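Local coordinates for SusD superfamily protein (Bacteroides fragilis NCTC 9343, PDB 3NQP) that probably binds glycans at the outer membrane as a SusD-family lipoprotein and hands them to a partner transporter for uptake, at residues A[33-38]-A[121-126]; A[47-52]-A[65-70]; A[71-76]-A[481-486]; A[83-88]-A[494-499]; A[126-131]-A[136-141]. One frame throughout, in Å; residues are numbered along the deposited sequence.

Contact 1: A[33-38]-A[121-126]. With EDO (1,2-ethanediol), chain G.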
# COMPACT_ATOMS: atom_id res chain seq x y z
N LYS A 33 5.18 11.52 12.49
CA LYS A 33 3.76 11.75 12.70
C LYS A 33 3.16 12.36 11.41
O LYS A 33 2.01 12.13 11.09
CB LYS A 33 3.50 12.62 13.92
CG LYS A 33 3.97 11.94 15.26
CD LYS A 33 3.39 12.60 16.49
CE LYS A 33 3.85 11.92 17.82
NZ LYS A 33 4.41 10.50 17.66
N HIS A 34 3.93 13.16 10.70
CA HIS A 34 3.47 13.72 9.44
C HIS A 34 3.39 12.62 8.40
O HIS A 34 2.56 12.66 7.48
CB HIS A 34 4.40 14.84 8.95
CG HIS A 34 4.17 16.16 9.61
ND1 HIS A 34 5.21 16.99 10.00
CD2 HIS A 34 3.03 16.81 9.94
CE1 HIS A 34 4.71 18.08 10.55
NE2 HIS A 34 3.40 18.00 10.53
N LEU A 35 4.28 11.63 8.52
CA LEU A 35 4.23 10.48 7.64
C LEU A 35 2.95 9.69 7.99
O LEU A 35 2.25 9.25 7.08
CB LEU A 35 5.45 9.59 7.80
CG LEU A 35 5.55 8.31 6.99
CD1 LEU A 35 5.73 8.69 5.49
CD2 LEU A 35 6.69 7.44 7.50
N ARG A 36 2.67 9.50 9.28
CA ARG A 36 1.44 8.84 9.70
C ARG A 36 0.22 9.53 9.06
O ARG A 36 -0.70 8.86 8.55
CB ARG A 36 1.30 8.88 11.22
CG ARG A 36 -0.01 8.35 11.77
CD ARG A 36 -0.29 8.84 13.18
NE ARG A 36 -0.47 10.29 13.18
CZ ARG A 36 -0.19 11.10 14.18
NH1 ARG A 36 0.29 10.64 15.33
NH2 ARG A 36 -0.38 12.39 14.01
N ASP A 37 0.22 10.85 9.10
CA ASP A 37 -0.88 11.63 8.55
C ASP A 37 -1.05 11.46 7.03
O ASP A 37 -2.13 11.70 6.52
CB ASP A 37 -0.69 13.14 8.85
CG ASP A 37 -0.82 13.48 10.34
OD1 ASP A 37 -1.24 12.63 11.14
OD2 ASP A 37 -0.46 14.61 10.69
N ALA A 38 -0.01 11.06 6.33
CA ALA A 38 -0.12 10.75 4.87
C ALA A 38 -0.38 9.28 4.56
O ALA A 38 -0.47 8.90 3.37
CB ALA A 38 1.13 11.21 4.15
N TYR A 121 16.80 10.43 4.56
CA TYR A 121 17.02 10.17 3.12
C TYR A 121 16.13 9.06 2.60
O TYR A 121 15.63 9.15 1.48
CB TYR A 121 18.46 9.84 2.84
CG TYR A 121 19.40 11.02 2.77
CD1 TYR A 121 19.56 11.73 1.57
CD2 TYR A 121 20.17 11.42 3.86
CE1 TYR A 121 20.44 12.78 1.45
CE2 TYR A 121 21.05 12.51 3.75
CZ TYR A 121 21.18 13.17 2.53
OH TYR A 121 22.05 14.21 2.39
N GLY A 122 15.92 8.03 3.40
CA GLY A 122 14.97 6.99 3.05
C GLY A 122 13.56 7.51 2.82
O GLY A 122 12.86 7.10 1.89
N LEU A 123 13.11 8.38 3.71
CA LEU A 123 11.77 8.92 3.64
C LEU A 123 11.63 9.91 2.51
O LEU A 123 10.54 10.03 1.93
CB LEU A 123 11.40 9.58 4.97
CG LEU A 123 11.11 8.63 6.13
CD1 LEU A 123 10.83 9.44 7.44
CD2 LEU A 123 9.96 7.65 5.85
N ARG A 124 12.71 10.59 2.15
CA ARG A 124 12.61 11.51 1.02
C ARG A 124 12.45 10.69 -0.28
O ARG A 124 11.64 11.06 -1.15
CB ARG A 124 13.78 12.46 0.89
CG ARG A 124 13.51 13.57 -0.11
CD ARG A 124 14.54 14.70 0.08
NE ARG A 124 15.88 14.27 -0.32
CZ ARG A 124 16.96 15.06 -0.27
NH1 ARG A 124 16.86 16.30 0.18
NH2 ARG A 124 18.12 14.61 -0.71
N ALA A 125 13.16 9.57 -0.39
CA ALA A 125 12.93 8.61 -1.47
C ALA A 125 11.47 8.11 -1.47
O ALA A 125 10.85 7.95 -2.51
CB ALA A 125 13.88 7.40 -1.33
N PHE A 126 10.97 7.76 -0.29
CA PHE A 126 9.64 7.22 -0.16
C PHE A 126 8.60 8.16 -0.75
O PHE A 126 7.76 7.75 -1.53
CB PHE A 126 9.34 6.93 1.30
CG PHE A 126 7.95 6.49 1.56
CD1 PHE A 126 7.62 5.15 1.45
CD2 PHE A 126 6.98 7.39 1.90
CE1 PHE A 126 6.35 4.73 1.69
CE2 PHE A 126 5.68 6.98 2.14
CZ PHE A 126 5.37 5.64 2.03
C1 EDO G . 5.05 6.98 16.91
O1 EDO G . 3.95 7.92 16.91
C2 EDO G . 5.98 7.27 15.74
O2 EDO G . 6.56 8.57 15.96

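Contact 2: A[47-52]-A[65-70]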
# COMPACT_ATOMS: atom_id res chain seq x y z
N GLY A 47 -2.80 3.60 -3.47
CA GLY A 47 -2.53 2.18 -3.63
C GLY A 47 -3.73 1.33 -3.98
O GLY A 47 -3.57 0.33 -4.67
N GLU A 48 -4.91 1.68 -3.46
CA GLU A 48 -6.10 0.77 -3.59
C GLU A 48 -7.15 1.25 -4.58
O GLU A 48 -7.66 0.46 -5.37
CB GLU A 48 -6.87 0.65 -2.26
CG GLU A 48 -6.24 -0.10 -1.20
CD GLU A 48 -6.30 -1.60 -1.35
OE1 GLU A 48 -7.24 -2.18 -1.94
OE2 GLU A 48 -5.40 -2.19 -0.77
N LEU A 49 -7.53 2.53 -4.50
CA LEU A 49 -8.81 2.93 -5.11
C LEU A 49 -8.96 2.73 -6.61
O LEU A 49 -10.05 2.45 -7.08
CB LEU A 49 -9.19 4.36 -4.75
CG LEU A 49 -9.55 4.70 -3.29
CD1 LEU A 49 -9.92 6.19 -3.23
CD2 LEU A 49 -10.65 3.79 -2.65
N ARG A 50 -7.89 2.94 -7.37
CA ARG A 50 -7.95 2.76 -8.83
C ARG A 50 -7.83 1.29 -9.25
O ARG A 50 -7.79 0.99 -10.45
CB ARG A 50 -6.85 3.59 -9.50
CG ARG A 50 -7.08 5.07 -9.40
CD ARG A 50 -6.05 5.84 -10.26
NE ARG A 50 -6.38 5.67 -11.68
CZ ARG A 50 -5.80 6.25 -12.72
NH1 ARG A 50 -4.76 7.06 -12.58
NH2 ARG A 50 -6.27 6.00 -13.93
N GLY A 51 -7.74 0.40 -8.27
CA GLY A 51 -7.53 -1.04 -8.51
C GLY A 51 -8.65 -1.86 -9.14
O GLY A 51 -8.46 -3.03 -9.33
N GLY A 52 -9.82 -1.29 -9.46
CA GLY A 52 -10.81 -2.01 -10.27
C GLY A 52 -11.69 -2.93 -9.45
O GLY A 52 -12.39 -3.78 -10.00
N VAL A 65 -20.75 6.32 -1.77
CA VAL A 65 -19.38 6.07 -1.41
C VAL A 65 -18.50 7.25 -1.78
O VAL A 65 -18.89 8.05 -2.61
CB VAL A 65 -18.80 4.79 -2.08
CG1 VAL A 65 -19.52 3.53 -1.57
CG2 VAL A 65 -18.82 4.92 -3.59
N SER A 66 -17.34 7.34 -1.14
CA SER A 66 -16.41 8.46 -1.40
C SER A 66 -15.49 8.20 -2.57
O SER A 66 -15.30 7.03 -2.97
CB SER A 66 -15.59 8.75 -0.15
OG SER A 66 -16.46 9.11 0.94
N ASN A 67 -14.86 9.27 -3.09
CA ASN A 67 -13.86 9.16 -4.13
C ASN A 67 -14.34 8.41 -5.37
O ASN A 67 -13.56 7.72 -6.05
CB ASN A 67 -12.58 8.51 -3.56
CG ASN A 67 -11.95 9.34 -2.44
OD1 ASN A 67 -11.73 8.84 -1.33
ND2 ASN A 67 -11.71 10.64 -2.71
N GLY A 68 -15.63 8.52 -5.68
CA GLY A 68 -16.16 7.70 -6.82
C GLY A 68 -15.44 8.00 -8.13
O GLY A 68 -15.22 7.11 -8.96
N ASP A 69 -15.07 9.25 -8.36
CA ASP A 69 -14.32 9.58 -9.58
C ASP A 69 -12.97 8.85 -9.70
O ASP A 69 -12.58 8.43 -10.82
CB ASP A 69 -14.09 11.08 -9.72
CG ASP A 69 -15.37 11.85 -10.07
OD1 ASP A 69 -16.17 11.40 -10.93
OD2 ASP A 69 -15.54 12.92 -9.47
N ILE A 70 -12.23 8.75 -8.61
CA ILE A 70 -10.95 7.97 -8.63
C ILE A 70 -11.24 6.52 -9.02
O ILE A 70 -10.59 5.94 -9.91
CB ILE A 70 -10.16 8.01 -7.27
CG1 ILE A 70 -9.73 9.44 -6.91
CG2 ILE A 70 -8.87 7.11 -7.32
CD1 ILE A 70 -9.06 9.58 -5.58

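Contact 3: A[71-76]-A[481-486]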
# COMPACT_ATOMS: atom_id res chain seq x y z
N ILE A 71 -12.23 5.94 -8.37
CA ILE A 71 -12.61 4.56 -8.56
C ILE A 71 -13.01 4.30 -10.00
O ILE A 71 -12.62 3.29 -10.55
CB ILE A 71 -13.74 4.16 -7.59
CG1 ILE A 71 -13.22 4.14 -6.15
CG2 ILE A 71 -14.32 2.81 -8.05
CD1 ILE A 71 -14.25 4.26 -5.04
N LEU A 72 -13.73 5.25 -10.62
CA LEU A 72 -14.21 5.16 -11.99
C LEU A 72 -13.14 5.55 -13.02
O LEU A 72 -13.39 5.53 -14.21
CB LEU A 72 -15.48 6.02 -12.19
CG LEU A 72 -16.73 5.52 -11.43
CD1 LEU A 72 -17.87 6.55 -11.36
CD2 LEU A 72 -17.22 4.17 -12.03
N GLN A 73 -11.95 5.90 -12.57
CA GLN A 73 -10.93 6.35 -13.50
C GLN A 73 -11.30 7.67 -14.23
O GLN A 73 -10.78 7.93 -15.31
CB GLN A 73 -10.56 5.27 -14.54
CG GLN A 73 -10.54 3.80 -13.98
CD GLN A 73 -9.40 3.52 -13.04
OE1 GLN A 73 -8.40 4.23 -13.07
NE2 GLN A 73 -9.53 2.46 -12.20
N ASN A 74 -12.17 8.48 -13.62
CA ASN A 74 -12.62 9.74 -14.18
C ASN A 74 -11.59 10.77 -13.76
O ASN A 74 -11.64 11.26 -12.62
CB ASN A 74 -13.96 10.23 -13.60
CG ASN A 74 -15.14 9.38 -14.00
OD1 ASN A 74 -15.09 8.57 -14.94
ND2 ASN A 74 -16.26 9.59 -13.27
N PHE A 75 -10.65 11.05 -14.66
CA PHE A 75 -9.54 11.94 -14.37
C PHE A 75 -9.38 12.96 -15.47
O PHE A 75 -9.33 12.60 -16.65
CB PHE A 75 -8.25 11.15 -14.28
CG PHE A 75 -8.01 10.52 -12.92
CD1 PHE A 75 -7.53 11.29 -11.86
CD2 PHE A 75 -8.25 9.19 -12.70
CE1 PHE A 75 -7.30 10.74 -10.63
CE2 PHE A 75 -8.04 8.63 -11.44
CZ PHE A 75 -7.56 9.40 -10.42
N ASP A 76 -9.31 14.23 -15.07
CA ASP A 76 -8.97 15.35 -15.97
C ASP A 76 -8.63 16.56 -15.09
O ASP A 76 -8.56 16.44 -13.85
CB ASP A 76 -10.14 15.62 -16.94
CG ASP A 76 -11.45 15.92 -16.24
OD1 ASP A 76 -11.43 16.63 -15.20
OD2 ASP A 76 -12.51 15.45 -16.71
N PRO A 481 -10.71 -4.50 -19.72
CA PRO A 481 -9.56 -3.87 -19.08
C PRO A 481 -9.99 -2.70 -18.23
O PRO A 481 -10.99 -2.04 -18.56
CB PRO A 481 -8.73 -3.36 -20.26
CG PRO A 481 -9.60 -3.40 -21.45
CD PRO A 481 -10.70 -4.37 -21.19
N ILE A 482 -9.25 -2.44 -17.16
CA ILE A 482 -9.54 -1.29 -16.29
C ILE A 482 -9.34 0.03 -17.05
O ILE A 482 -10.16 0.91 -16.93
CB ILE A 482 -8.71 -1.39 -15.01
CG1 ILE A 482 -9.24 -2.58 -14.20
CG2 ILE A 482 -8.78 -0.13 -14.16
CD1 ILE A 482 -8.32 -2.99 -13.03
N LEU A 483 -8.24 0.16 -17.81
CA LEU A 483 -8.05 1.23 -18.80
C LEU A 483 -7.96 0.70 -20.24
O LEU A 483 -7.39 -0.33 -20.50
CB LEU A 483 -6.77 2.06 -18.53
CG LEU A 483 -6.67 2.77 -17.17
CD1 LEU A 483 -5.31 3.46 -16.98
CD2 LEU A 483 -7.87 3.74 -16.99
N ASN A 484 -8.49 1.49 -21.15
CA ASN A 484 -8.45 1.23 -22.57
C ASN A 484 -7.16 1.84 -23.06
O ASN A 484 -7.00 3.06 -23.04
CB ASN A 484 -9.67 1.89 -23.23
CG ASN A 484 -9.72 1.71 -24.74
OD1 ASN A 484 -8.71 1.75 -25.42
ND2 ASN A 484 -10.92 1.54 -25.26
N LYS A 485 -6.23 1.01 -23.50
CA LYS A 485 -4.93 1.49 -23.91
C LYS A 485 -4.97 2.47 -25.10
O LYS A 485 -4.07 3.27 -25.25
CB LYS A 485 -4.04 0.31 -24.26
CG LYS A 485 -2.56 0.70 -24.46
CD LYS A 485 -1.68 -0.55 -24.52
CE LYS A 485 -0.20 -0.17 -24.44
NZ LYS A 485 0.14 0.76 -25.55
N SER A 486 -5.98 2.40 -25.96
CA SER A 486 -5.96 3.25 -27.16
C SER A 486 -6.48 4.67 -26.87
O SER A 486 -6.09 5.60 -27.56
CB SER A 486 -6.77 2.63 -28.27
OG SER A 486 -8.14 2.72 -27.94

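Contact 4: A[83-88]-A[494-499]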
# COMPACT_ATOMS: atom_id res chain seq x y z
N SER A 83 -5.53 17.04 -4.48
CA SER A 83 -5.08 18.37 -4.83
C SER A 83 -3.66 18.54 -4.38
O SER A 83 -3.18 17.79 -3.54
CB SER A 83 -5.89 19.43 -4.07
OG SER A 83 -7.26 19.25 -4.37
N LYS A 84 -3.01 19.57 -4.94
CA LYS A 84 -1.73 20.06 -4.50
C LYS A 84 -0.66 18.99 -4.46
O LYS A 84 0.10 18.93 -3.47
CB LYS A 84 -1.83 20.74 -3.11
CG LYS A 84 -2.85 21.86 -3.03
CD LYS A 84 -2.77 22.70 -1.72
CE LYS A 84 -3.48 22.00 -0.53
NZ LYS A 84 -4.91 21.51 -0.76
N PHE A 85 -0.56 18.18 -5.53
CA PHE A 85 0.42 17.07 -5.56
C PHE A 85 0.32 16.19 -4.31
O PHE A 85 1.32 15.71 -3.77
CB PHE A 85 1.85 17.59 -5.72
CG PHE A 85 2.16 18.12 -7.08
CD1 PHE A 85 2.40 17.26 -8.12
CD2 PHE A 85 2.25 19.50 -7.30
CE1 PHE A 85 2.72 17.72 -9.36
CE2 PHE A 85 2.57 19.98 -8.54
CZ PHE A 85 2.80 19.11 -9.58
N GLY A 86 -0.89 16.01 -3.81
CA GLY A 86 -1.11 15.20 -2.64
C GLY A 86 -0.61 15.83 -1.33
O GLY A 86 -0.39 15.13 -0.36
N ASP A 87 -0.34 17.13 -1.37
CA ASP A 87 0.13 17.91 -0.22
C ASP A 87 1.40 17.30 0.38
O ASP A 87 1.59 17.34 1.59
CB ASP A 87 -0.99 18.02 0.83
CG ASP A 87 -0.87 19.29 1.70
OD1 ASP A 87 -0.14 20.24 1.35
OD2 ASP A 87 -1.53 19.34 2.75
N LEU A 88 2.24 16.68 -0.43
CA LEU A 88 3.46 16.09 0.09
C LEU A 88 4.67 17.03 0.16
O LEU A 88 5.67 16.68 0.84
CB LEU A 88 3.83 14.83 -0.65
CG LEU A 88 2.78 13.70 -0.61
CD1 LEU A 88 3.24 12.48 -1.41
CD2 LEU A 88 2.45 13.32 0.80
N TRP A 494 -1.62 10.78 -13.05
CA TRP A 494 -2.68 11.62 -12.56
C TRP A 494 -2.51 13.09 -12.99
O TRP A 494 -1.37 13.60 -13.13
CB TRP A 494 -2.74 11.53 -11.04
CG TRP A 494 -3.04 10.17 -10.44
CD1 TRP A 494 -2.54 8.98 -10.84
CD2 TRP A 494 -3.84 9.92 -9.29
NE1 TRP A 494 -3.00 7.97 -10.00
CE2 TRP A 494 -3.79 8.54 -9.04
CE3 TRP A 494 -4.59 10.75 -8.42
CZ2 TRP A 494 -4.47 7.95 -7.96
CZ3 TRP A 494 -5.28 10.16 -7.37
CH2 TRP A 494 -5.21 8.78 -7.14
N PRO A 495 -3.63 13.76 -13.27
CA PRO A 495 -3.50 15.16 -13.69
C PRO A 495 -3.39 16.09 -12.49
O PRO A 495 -3.62 15.68 -11.36
CB PRO A 495 -4.81 15.41 -14.41
CG PRO A 495 -5.82 14.56 -13.63
CD PRO A 495 -5.05 13.38 -13.10
N ILE A 496 -3.00 17.33 -12.73
CA ILE A 496 -3.07 18.36 -11.71
C ILE A 496 -4.20 19.36 -12.04
O ILE A 496 -4.63 19.50 -13.20
CB ILE A 496 -1.71 18.99 -11.48
CG1 ILE A 496 -1.22 19.70 -12.72
CG2 ILE A 496 -0.64 17.89 -11.04
CD1 ILE A 496 0.02 20.55 -12.43
N GLU A 497 -4.66 20.05 -10.99
CA GLU A 497 -5.83 20.95 -11.03
C GLU A 497 -5.58 22.17 -11.92
O GLU A 497 -4.53 22.80 -11.83
CB GLU A 497 -6.15 21.60 -9.65
CG GLU A 497 -6.24 20.79 -8.45
CD GLU A 497 -4.89 20.57 -7.82
OE1 GLU A 497 -4.20 19.71 -8.37
OE2 GLU A 497 -4.52 21.24 -6.84
N LYS A 498 -6.62 22.52 -12.68
CA LYS A 498 -6.67 23.74 -13.48
C LYS A 498 -6.32 24.95 -12.63
O LYS A 498 -5.61 25.82 -13.08
CB LYS A 498 -8.10 23.93 -14.05
CG LYS A 498 -8.25 25.06 -15.08
CD LYS A 498 -9.74 25.29 -15.48
CE LYS A 498 -9.91 26.33 -16.63
NZ LYS A 498 -9.52 25.79 -18.00
N THR A 499 -6.86 25.04 -11.41
CA THR A 499 -6.63 26.23 -10.58
C THR A 499 -5.15 26.41 -10.30
O THR A 499 -4.63 27.53 -10.41
CB THR A 499 -7.40 26.20 -9.23
OG1 THR A 499 -7.27 24.90 -8.64
CG2 THR A 499 -8.85 26.53 -9.42
O HOH W 1 -2.40 17.99 -7.74

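Contact 5: A[126-131]-A[136-141]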
# COMPACT_ATOMS: atom_id res chain seq x y z
N PHE A 126 10.97 7.76 -0.29
CA PHE A 126 9.64 7.22 -0.16
C PHE A 126 8.60 8.16 -0.75
O PHE A 126 7.76 7.75 -1.53
CB PHE A 126 9.34 6.93 1.30
CG PHE A 126 7.95 6.49 1.56
CD1 PHE A 126 7.62 5.15 1.45
CD2 PHE A 126 6.98 7.39 1.90
CE1 PHE A 126 6.35 4.73 1.69
CE2 PHE A 126 5.68 6.98 2.14
CZ PHE A 126 5.37 5.64 2.03
N TYR A 127 8.64 9.42 -0.33
CA TYR A 127 7.68 10.38 -0.79
C TYR A 127 7.85 10.62 -2.29
O TYR A 127 6.89 10.63 -3.03
CB TYR A 127 7.83 11.70 -0.04
CG TYR A 127 7.23 11.73 1.35
CD1 TYR A 127 5.88 11.46 1.59
CD2 TYR A 127 8.01 12.08 2.44
CE1 TYR A 127 5.32 11.53 2.89
CE2 TYR A 127 7.45 12.17 3.74
CZ TYR A 127 6.13 11.91 3.96
OH TYR A 127 5.63 12.02 5.25
N TYR A 128 9.08 10.79 -2.74
CA TYR A 128 9.26 11.06 -4.17
C TYR A 128 8.86 9.88 -5.07
O TYR A 128 8.53 10.09 -6.23
CB TYR A 128 10.69 11.54 -4.47
CG TYR A 128 10.80 13.06 -4.35
CD1 TYR A 128 10.15 13.92 -5.25
CD2 TYR A 128 11.52 13.63 -3.35
CE1 TYR A 128 10.23 15.32 -5.13
CE2 TYR A 128 11.64 15.03 -3.23
CZ TYR A 128 11.00 15.86 -4.12
OH TYR A 128 11.14 17.25 -3.99
N PHE A 129 8.90 8.66 -4.54
CA PHE A 129 8.53 7.47 -5.31
C PHE A 129 7.00 7.39 -5.48
O PHE A 129 6.52 7.00 -6.55
CB PHE A 129 9.11 6.20 -4.67
CG PHE A 129 8.82 4.91 -5.41
CD1 PHE A 129 9.04 4.79 -6.77
CD2 PHE A 129 8.34 3.79 -4.72
CE1 PHE A 129 8.79 3.59 -7.43
CE2 PHE A 129 8.09 2.60 -5.36
CZ PHE A 129 8.33 2.50 -6.74
N ASP A 130 6.24 7.77 -4.45
CA ASP A 130 4.79 7.97 -4.62
C ASP A 130 4.55 9.06 -5.70
O ASP A 130 3.73 8.86 -6.63
CB ASP A 130 4.09 8.33 -3.33
CG ASP A 130 3.64 7.08 -2.51
OD1 ASP A 130 3.97 5.93 -2.88
OD2 ASP A 130 2.97 7.28 -1.48
N LEU A 131 5.23 10.20 -5.59
CA LEU A 131 5.02 11.29 -6.55
C LEU A 131 5.37 10.82 -7.97
O LEU A 131 4.65 11.11 -8.93
CB LEU A 131 5.81 12.55 -6.17
CG LEU A 131 5.27 13.29 -4.92
CD1 LEU A 131 6.21 14.38 -4.56
CD2 LEU A 131 3.87 13.86 -5.08
N GLY A 136 4.63 11.02 -12.40
CA GLY A 136 5.80 10.99 -13.27
C GLY A 136 6.77 12.10 -12.88
O GLY A 136 7.37 12.09 -11.80
N GLY A 137 6.90 13.09 -13.75
CA GLY A 137 7.65 14.27 -13.40
C GLY A 137 6.92 15.19 -12.43
O GLY A 137 5.72 15.40 -12.55
N VAL A 138 7.67 15.69 -11.45
CA VAL A 138 7.18 16.64 -10.44
C VAL A 138 8.32 17.61 -10.11
O VAL A 138 9.49 17.33 -10.41
CB VAL A 138 6.78 15.94 -9.11
CG1 VAL A 138 5.55 14.99 -9.31
CG2 VAL A 138 8.00 15.25 -8.47
N PRO A 139 8.01 18.75 -9.47
CA PRO A 139 9.08 19.67 -9.04
C PRO A 139 10.05 18.97 -8.12
O PRO A 139 9.62 18.20 -7.25
CB PRO A 139 8.32 20.74 -8.26
CG PRO A 139 6.94 20.71 -8.79
CD PRO A 139 6.68 19.28 -9.12
N LEU A 140 11.36 19.18 -8.29
CA LEU A 140 12.33 18.58 -7.39
C LEU A 140 12.78 19.60 -6.33
O LEU A 140 13.77 20.31 -6.53
CB LEU A 140 13.56 18.04 -8.14
CG LEU A 140 13.50 16.64 -8.67
CD1 LEU A 140 14.81 16.32 -9.46
CD2 LEU A 140 13.20 15.60 -7.49
N ARG A 141 12.03 19.64 -5.23
CA ARG A 141 12.37 20.47 -4.07
C ARG A 141 13.31 19.72 -3.16
O ARG A 141 12.92 18.74 -2.50
CB ARG A 141 11.11 20.88 -3.31
CG ARG A 141 10.13 21.64 -4.18
CD ARG A 141 9.24 22.63 -3.44
NE ARG A 141 8.78 23.71 -4.33
CZ ARG A 141 7.73 23.63 -5.14
NH1 ARG A 141 6.99 22.51 -5.22
NH2 ARG A 141 7.41 24.68 -5.90

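Contact 1: A[33-38]-A[121-126]
One side chain of helix 21-37, Leu35, supplies that helix's whole share of the contact, splitting its two methyls between different partners. Leu35 CD2 meets Leu123 CD2 at 3.7 Å, methyl against methyl, while Leu35 CD1 lies 3.8 Å from Phe126 CE2 and only slightly farther from CD2 of that ring. Leu35 holds CG opposite its backbone N (chi1 178°), which carries the fork across the gap; Phe126 has the same first torsion (chi1 175°) and swings its ring back toward helix 21-37. The CA atoms of Leu35 and Leu123 stay 8.7 Å apart; only side chains touch, and no hydrogen bond crosses. This is apolar packing within the helical, TPR-like part of the SusD fold, joining helix 21-37 to helix 110-135. Strand 265-269 adds Phe267 and Ile269 against Leu35, and the Phe126 ring also meets those of His42 and Phe379. On another side of helix 21-37 the chemistry turns polar: NE and NH2 of Arg36 both grip OD1 of Asp37, the NH2 bond being 3.0 Å, with the carboxylate oxygen in the guanidinium plane. Lys33 NZ donates to O1 of an ethanediol molecule at 2.7 Å, a ligand probably taken from the crystallisation liquor.

Contact 2: A[47-52]-A[65-70]
A type I beta turn from Glu48 to Gly51, at the C-terminal end of helix 39-48, packs here against the first turn of the short helix 68-71, within the N-terminal helical part of this SusD-family protein. The two central residues of the turn do the touching. Leu49 directs its side chain at the other segment: its CB sits 3.8 Å from Ile70 CG2, and its CD1 reaches 3.5 Å from Asn67 CB, the side chains of Leu49 and Asn67 crossing at about a right angle. Asn67 occupies the N-cap position of helix 68-71, but its side chain makes no capping bond; its OD1 is instead bonded to the hydroxyl of Tyr317. The turn is closed by Gly51 N donating to Glu48 O at 2.9 Å. Arg50 lays the aliphatic root of its side chain across Ile70 and takes its charged end away, NE to Gln73 OE1 and NH2 to the backbone O of Lys491. A bend at chi3 (73°) separates those two roles. No hydrogen bond joins the segments; the Ile70 branch makes part of the apolar fit. Ile70 CG2 stands opposite the backbone N and touches both Leu49 CB and Arg50 CG, the latter at 3.4 Å.

Contact 3: A[71-76]-A[481-486]
The amide oxygen OD1 of Asn484 is gripped by two groups of Ser486, the hydroxyl OG at 2.8 Å and the backbone N at 2.9 Å. The N-H makes an Asx turn and lies in the carbonyl plane, whereas the hydroxyl comes in tilted 25° from it; together they fold the chain just beyond the contact proper. Across the segments the meeting is between Gln73 and the pair Ile482 and Leu483. Gln73 NE2 lies 3.3 Å from Ile482 CG2, an amide nitrogen against a methyl. The glutamine chain is bent at chi2 (-70°), which brings its amide obliquely across Ile482 CG2. Nearer the backbone, Gln73 CB touches Leu483 CD2 at 3.9 Å. Gln73 OE1 accepts from Arg50 NE, a bond that fixes the rotation of the amide. Gln73 has positive phi and ends the preceding helix in a Schellman motif, so the chain turns off the helix at the residue whose side chain points to the other loop. Two loops distant in sequence are joined in this way: one runs from helix 68-71 toward helix 89-102, and the other lies between helix 452-458, whose Arg452 and Leu456 touch Ile482, and helix 498-503.

Contact 4: A[83-88]-A[494-499]
Glu497 OE2 accepts a hydrogen bond from the backbone N of Lys84 at 2.9 Å, with an N-H...O angle of 164°, although the donor stands above the carboxylate plane. Glu497 is also the N-cap residue of helix 498-503, near the C-terminal end of this SusD-family chain, so the bond ties the start of that helix to the loop ahead of helix 89-102. The same carboxylate bridges through a water: water 1 donates to Glu497 OE1 at 2.6 Å and accepts from Phe85 N at 2.9 Å. Two consecutive backbone N-H groups are thereby held by one side chain, one directly and the other through solvent. A bend at chi2 (85°) folds Glu497 back to present both oxygens to the loop. Ser83 flanks the carboxylate through carbon, its CB 3.6 Å from Glu497 OE2. Lys84 NZ remains 6.1 Å from Glu497 OE2, so any charge attraction would act only at long range.

Beside the carboxylate, Phe85 meets Ile496 in an off-centre CH-pi contact, Ile496 CG2 lying 4.2 Å from the Phe85 ring centroid and 29° off the ring normal. Around this pair, Tyr135 meets the Phe85 ring edge-to-face, Met500 touches the same ring, and Leu501 packs on Ile496. Lys84 to Asp87 all have positive phi, a left-handed turn held by the backbone hydrogen bonds Asp87 N to Lys84 O and Gly86 N to Ser83 O, the latter 2.9 Å.

Contact 5: A[126-131]-A[136-141]
Tyr128, on helix 110-135, collects most of this contact as the chain leaves the helix and turns back across it, inside the SusD-like N-terminal region. The polar part is led by its hydroxyl: Tyr128 OH donates to Arg141 O at 2.8 Å. That carbonyl is met from above its plane, with a C=O...OH angle of 110°, yet the oxygen itself lies in the plane of the tyrosine ring. Arg141 O has a second partner in Asn96 ND2. At the other end of the contact, Gly136 N makes a weak bond to Leu131 O at 3.5 Å; Gly136 is the first residue to leave helical geometry, with positive phi.

Contacts to the ring come from two directions. Leu140 lays CD2 over one face of the Tyr128 ring, 4.2 Å from the centroid and 24° off the ring normal, a CH-pi contact. The edge is lined by Val138 CG2 and by Pro139 O, which lies 3.6 Å from Tyr128 CE1. Phe89 and Ile92 of helix 89-102 and Ile170 of helix 163-181 also touch this tyrosine, so the ring is wedged between the returning chain and two other helices.

The remaining apolar packing belongs to Val138, which sets CG1 against Leu131 and CG2 chiefly against the Tyr128 edge. Held opposite its own carbonyl carbon (chi1 -65°), Val138 CG1 lies 4.0 Å from Leu131 CB.

Contacts 1 and 5 share Phe126 and both use helix 110-135, with centres 12 Å apart; both are buried, but contact 1 is purely apolar across its segments whereas contact 5 adds a tyrosine-to-carbonyl bond. Contact 4, partly buried, touches both: Leu88 reaches Ala38 and Leu131, and Phe85 lies against Val138 and Pro139. A water bridges its segments. Contacts 2 and 3, both buried, form a neighbouring pair, 11 Å between centres, linked through Arg50 and Gln73; neither has a hydrogen bond between its own segments. Contacts 3 and 4 join the N-terminal region to the C-terminal one, and Phe75 packs on Trp494 and Pro495 between them.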